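Local coordinates for peptide ABC transporter, peptide-binding protein (PDB 2D5W), which probably binds oligopeptides outside the membrane as the solute-binding component of a peptide ABC transporter, and is captured here with a pentapeptide, at residues Gln253-Gly265 with Ser274-Arg288. Residues are numbered along the deposited sequence; the frame is centred on the assembly and turned at random.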
# COMPACT_ATOMS: atom_id res chain seq x y z
N GLN A 253 12.73 9.57 10.56
CA GLN A 253 11.36 9.40 11.03
C GLN A 253 10.54 10.65 11.29
O GLN A 253 9.34 10.69 10.98
CB GLN A 253 11.35 8.53 12.30
CG GLN A 253 9.97 8.02 12.67
CD GLN A 253 9.95 7.31 14.01
OE1 GLN A 253 10.94 6.70 14.41
NE2 GLN A 253 8.82 7.37 14.69
N ASN A 254 11.15 11.67 11.88
CA ASN A 254 10.43 12.90 12.14
C ASN A 254 10.40 13.67 10.83
O ASN A 254 11.45 14.03 10.29
CB ASN A 254 11.11 13.71 13.23
CG ASN A 254 10.38 14.99 13.54
OD1 ASN A 254 10.40 15.93 12.74
ND2 ASN A 254 9.71 15.04 14.68
N THR A 255 9.20 13.93 10.31
CA THR A 255 9.10 14.61 9.03
C THR A 255 9.67 16.03 9.01
O THR A 255 10.10 16.50 7.96
CB THR A 255 7.65 14.62 8.50
OG1 THR A 255 6.78 15.20 9.48
CG2 THR A 255 7.19 13.20 8.18
N ASN A 256 9.67 16.72 10.15
CA ASN A 256 10.26 18.06 10.18
C ASN A 256 11.77 17.92 10.06
O ASN A 256 12.42 18.70 9.37
CB ASN A 256 9.89 18.81 11.46
CG ASN A 256 10.60 20.15 11.57
OD1 ASN A 256 11.60 20.28 12.27
ND2 ASN A 256 10.08 21.14 10.86
N SER A 257 12.34 16.92 10.73
CA SER A 257 13.78 16.70 10.64
C SER A 257 14.13 16.30 9.20
O SER A 257 15.18 16.68 8.69
CB SER A 257 14.21 15.61 11.62
OG SER A 257 13.98 16.03 12.95
N LEU A 258 13.25 15.55 8.54
CA LEU A 258 13.51 15.16 7.16
C LEU A 258 13.46 16.42 6.29
O LEU A 258 14.29 16.60 5.40
CB LEU A 258 12.49 14.14 6.67
CG LEU A 258 12.62 13.71 5.20
CD1 LEU A 258 14.00 13.15 4.91
CD2 LEU A 258 11.55 12.68 4.89
N LEU A 259 12.50 17.29 6.56
CA LEU A 259 12.37 18.54 5.81
C LEU A 259 13.67 19.35 5.91
O LEU A 259 14.18 19.87 4.91
CB LEU A 259 11.20 19.37 6.35
CG LEU A 259 11.02 20.77 5.73
CD1 LEU A 259 10.78 20.65 4.24
CD2 LEU A 259 9.86 21.47 6.41
N VAL A 260 14.21 19.45 7.12
CA VAL A 260 15.45 20.18 7.33
C VAL A 260 16.58 19.56 6.51
O VAL A 260 17.35 20.27 5.86
CB VAL A 260 15.84 20.20 8.83
CG1 VAL A 260 17.23 20.79 9.02
CG2 VAL A 260 14.82 21.02 9.62
N ALA A 261 16.67 18.23 6.52
CA ALA A 261 17.72 17.55 5.76
C ALA A 261 17.55 17.81 4.25
O ALA A 261 18.52 18.05 3.54
CB ALA A 261 17.68 16.05 6.04
N VAL A 262 16.31 17.78 3.78
CA VAL A 262 16.04 18.02 2.36
C VAL A 262 16.43 19.44 1.97
O VAL A 262 17.04 19.67 0.92
CB VAL A 262 14.55 17.75 2.03
CG1 VAL A 262 14.23 18.23 0.62
CG2 VAL A 262 14.26 16.26 2.15
N ILE A 263 16.10 20.41 2.82
CA ILE A 263 16.45 21.80 2.54
C ILE A 263 17.97 21.95 2.49
O ILE A 263 18.51 22.71 1.68
CB ILE A 263 15.89 22.75 3.62
CG1 ILE A 263 14.36 22.74 3.57
CG2 ILE A 263 16.43 24.16 3.42
CD1 ILE A 263 13.70 23.47 4.73
N GLY A 264 18.66 21.21 3.36
CA GLY A 264 20.12 21.28 3.44
C GLY A 264 20.89 20.94 2.18
O GLY A 264 22.04 21.38 2.02
N GLY A 265 20.31 20.13 1.30
CA GLY A 265 20.96 19.81 0.05
C GLY A 265 21.67 18.47 -0.12
O GLY A 265 22.10 18.16 -1.22
N SER A 274 7.72 10.50 2.31
CA SER A 274 8.68 11.44 2.87
C SER A 274 8.01 12.63 3.54
O SER A 274 7.56 12.52 4.68
CB SER A 274 9.63 11.91 1.75
OG SER A 274 8.92 12.44 0.64
N LEU A 275 7.93 13.75 2.83
CA LEU A 275 7.33 14.97 3.35
C LEU A 275 5.84 15.02 3.10
O LEU A 275 5.34 14.41 2.15
CB LEU A 275 7.98 16.19 2.67
CG LEU A 275 9.50 16.27 2.72
CD1 LEU A 275 9.97 17.48 1.92
CD2 LEU A 275 9.97 16.37 4.17
N THR A 276 5.12 15.75 3.94
CA THR A 276 3.69 15.87 3.76
C THR A 276 3.39 17.12 2.92
O THR A 276 4.26 17.97 2.73
CB THR A 276 2.95 15.89 5.12
OG1 THR A 276 3.51 16.91 5.97
CG2 THR A 276 3.11 14.55 5.82
N PHE A 277 2.18 17.21 2.41
CA PHE A 277 1.76 18.30 1.54
C PHE A 277 2.12 19.70 2.04
O PHE A 277 2.67 20.52 1.29
CB PHE A 277 0.25 18.20 1.31
CG PHE A 277 -0.26 19.06 0.18
CD1 PHE A 277 -0.29 18.57 -1.12
CD2 PHE A 277 -0.73 20.34 0.43
CE1 PHE A 277 -0.79 19.35 -2.16
CE2 PHE A 277 -1.24 21.13 -0.61
CZ PHE A 277 -1.27 20.63 -1.91
N ASP A 278 1.79 19.97 3.29
CA ASP A 278 2.07 21.27 3.90
C ASP A 278 3.56 21.59 3.91
O ASP A 278 3.97 22.73 3.71
CB ASP A 278 1.53 21.29 5.34
CG ASP A 278 2.04 20.13 6.18
OD1 ASP A 278 2.64 20.38 7.25
OD2 ASP A 278 1.84 18.96 5.77
N GLN A 279 4.39 20.57 4.12
CA GLN A 279 5.83 20.80 4.14
C GLN A 279 6.36 21.15 2.76
O GLN A 279 7.26 21.98 2.62
CB GLN A 279 6.55 19.56 4.68
CG GLN A 279 6.15 19.20 6.09
CD GLN A 279 6.89 17.98 6.60
OE1 GLN A 279 6.82 16.91 6.00
NE2 GLN A 279 7.61 18.15 7.70
N GLY A 280 5.78 20.53 1.73
CA GLY A 280 6.21 20.79 0.37
C GLY A 280 5.99 22.23 -0.06
O GLY A 280 6.65 22.71 -0.98
N ARG A 281 5.05 22.92 0.58
CA ARG A 281 4.78 24.30 0.23
C ARG A 281 5.17 25.28 1.34
O ARG A 281 4.79 26.45 1.31
CB ARG A 281 3.30 24.48 -0.16
CG ARG A 281 2.30 24.08 0.91
CD ARG A 281 0.95 23.69 0.27
NE ARG A 281 0.31 24.80 -0.45
CZ ARG A 281 -0.44 25.73 0.13
NH1 ARG A 281 -0.98 26.70 -0.61
NH2 ARG A 281 -0.67 25.69 1.43
N SER A 282 5.94 24.80 2.31
CA SER A 282 6.37 25.65 3.42
C SER A 282 7.43 26.62 2.91
O SER A 282 8.24 26.29 2.04
CB SER A 282 6.95 24.80 4.56
OG SER A 282 8.18 24.18 4.20
N PRO A 283 7.44 27.85 3.44
CA PRO A 283 8.43 28.85 3.00
C PRO A 283 9.89 28.46 3.20
O PRO A 283 10.74 28.81 2.38
CB PRO A 283 8.03 30.10 3.79
CG PRO A 283 7.41 29.54 5.03
CD PRO A 283 6.58 28.40 4.50
N GLN A 284 10.20 27.75 4.29
CA GLN A 284 11.58 27.36 4.54
C GLN A 284 12.13 26.46 3.44
O GLN A 284 13.34 26.40 3.24
CB GLN A 284 11.73 26.68 5.91
CG GLN A 284 10.82 25.50 6.15
CD GLN A 284 9.54 25.88 6.87
OE1 GLN A 284 8.84 26.81 6.46
NE2 GLN A 284 9.23 25.16 7.94
N LEU A 285 11.24 25.77 2.73
CA LEU A 285 11.66 24.90 1.64
C LEU A 285 11.58 25.65 0.31
O LEU A 285 12.54 25.69 -0.45
CB LEU A 285 10.76 23.65 1.55
CG LEU A 285 11.02 22.74 0.35
CD1 LEU A 285 12.38 22.06 0.49
CD2 LEU A 285 9.92 21.70 0.26
N VAL A 286 10.43 26.26 0.05
CA VAL A 286 10.22 26.99 -1.19
C VAL A 286 11.26 28.08 -1.43
O VAL A 286 11.77 28.24 -2.54
CB VAL A 286 8.80 27.61 -1.22
CG1 VAL A 286 8.63 28.49 -2.45
CG2 VAL A 286 7.76 26.50 -1.21
N ARG A 287 11.60 28.83 -0.38
CA ARG A 287 12.58 29.90 -0.52
C ARG A 287 14.01 29.43 -0.70
O ARG A 287 14.89 30.21 -1.03
CB ARG A 287 12.48 30.85 0.67
CG ARG A 287 11.15 31.57 0.73
CD ARG A 287 11.06 32.49 1.93
NE ARG A 287 9.89 33.35 1.86
CZ ARG A 287 9.69 34.41 2.64
NH1 ARG A 287 8.60 35.14 2.50
NH2 ARG A 287 10.60 34.73 3.55
N ARG A 288 14.24 28.13 -0.49
CA ARG A 288 15.58 27.58 -0.64
C ARG A 288 15.71 26.75 -1.91
O ARG A 288 16.79 26.22 -2.21
CB ARG A 288 15.93 26.73 0.59
CG ARG A 288 16.27 27.55 1.83
CD ARG A 288 17.69 28.09 1.75
NE ARG A 288 18.68 27.09 2.14
CZ ARG A 288 19.76 26.78 1.43
NH1 ARG A 288 20.60 25.85 1.87
NH2 ARG A 288 20.00 27.38 0.27
O HOH W 1 4.49 16.45 8.54
O HOH W 2 7.69 20.73 9.18
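T255 lies beside L275 and I263 beside L285, with CA–CA distances of 6.0 and 5.8 Å, so the chain of 274-288 follows helix 255-264 from its first turn to its last. From the T255 end, L275 runs its side chain inward: CD2 lies 3.6 Å from L259 N and also touches L258 CG, while CD1 reaches L259 CD1. L259, its CG trans to the backbone N (chi1 175°), reaches toward 274-288 and splits its methyls, CD1 to L285 CB and CD2 to S282 OG. In this two-lobed family 5 solute-binding fold, the helix follows strand 246-251 and the chain returns through edge strand 269-270 of the same mixed sheet; V555 of strand 544-557 closes over V262, L275 and L285. Farther along, I263 CD1 presses on Q284 O at 3.3 Å, and its CG2 meets R288 CG. At the other end the extended Q279 crosses T255 at about a right angle. Its OE1 takes T276 N in the carbonyl plane, on a lone pair (2.9 Å, N-H...O 166°), which fixes the amide's rotation and leaves NE2 3.0 Å from T255 O. NE2 also shares a water with N256 ND2. A leucine in place of Q279 would probably leave T276 N without its acceptor and break that water link. A second water donates to T276 OG1 and bonds T255 OG1, whose partner outside the two segments is V416 N.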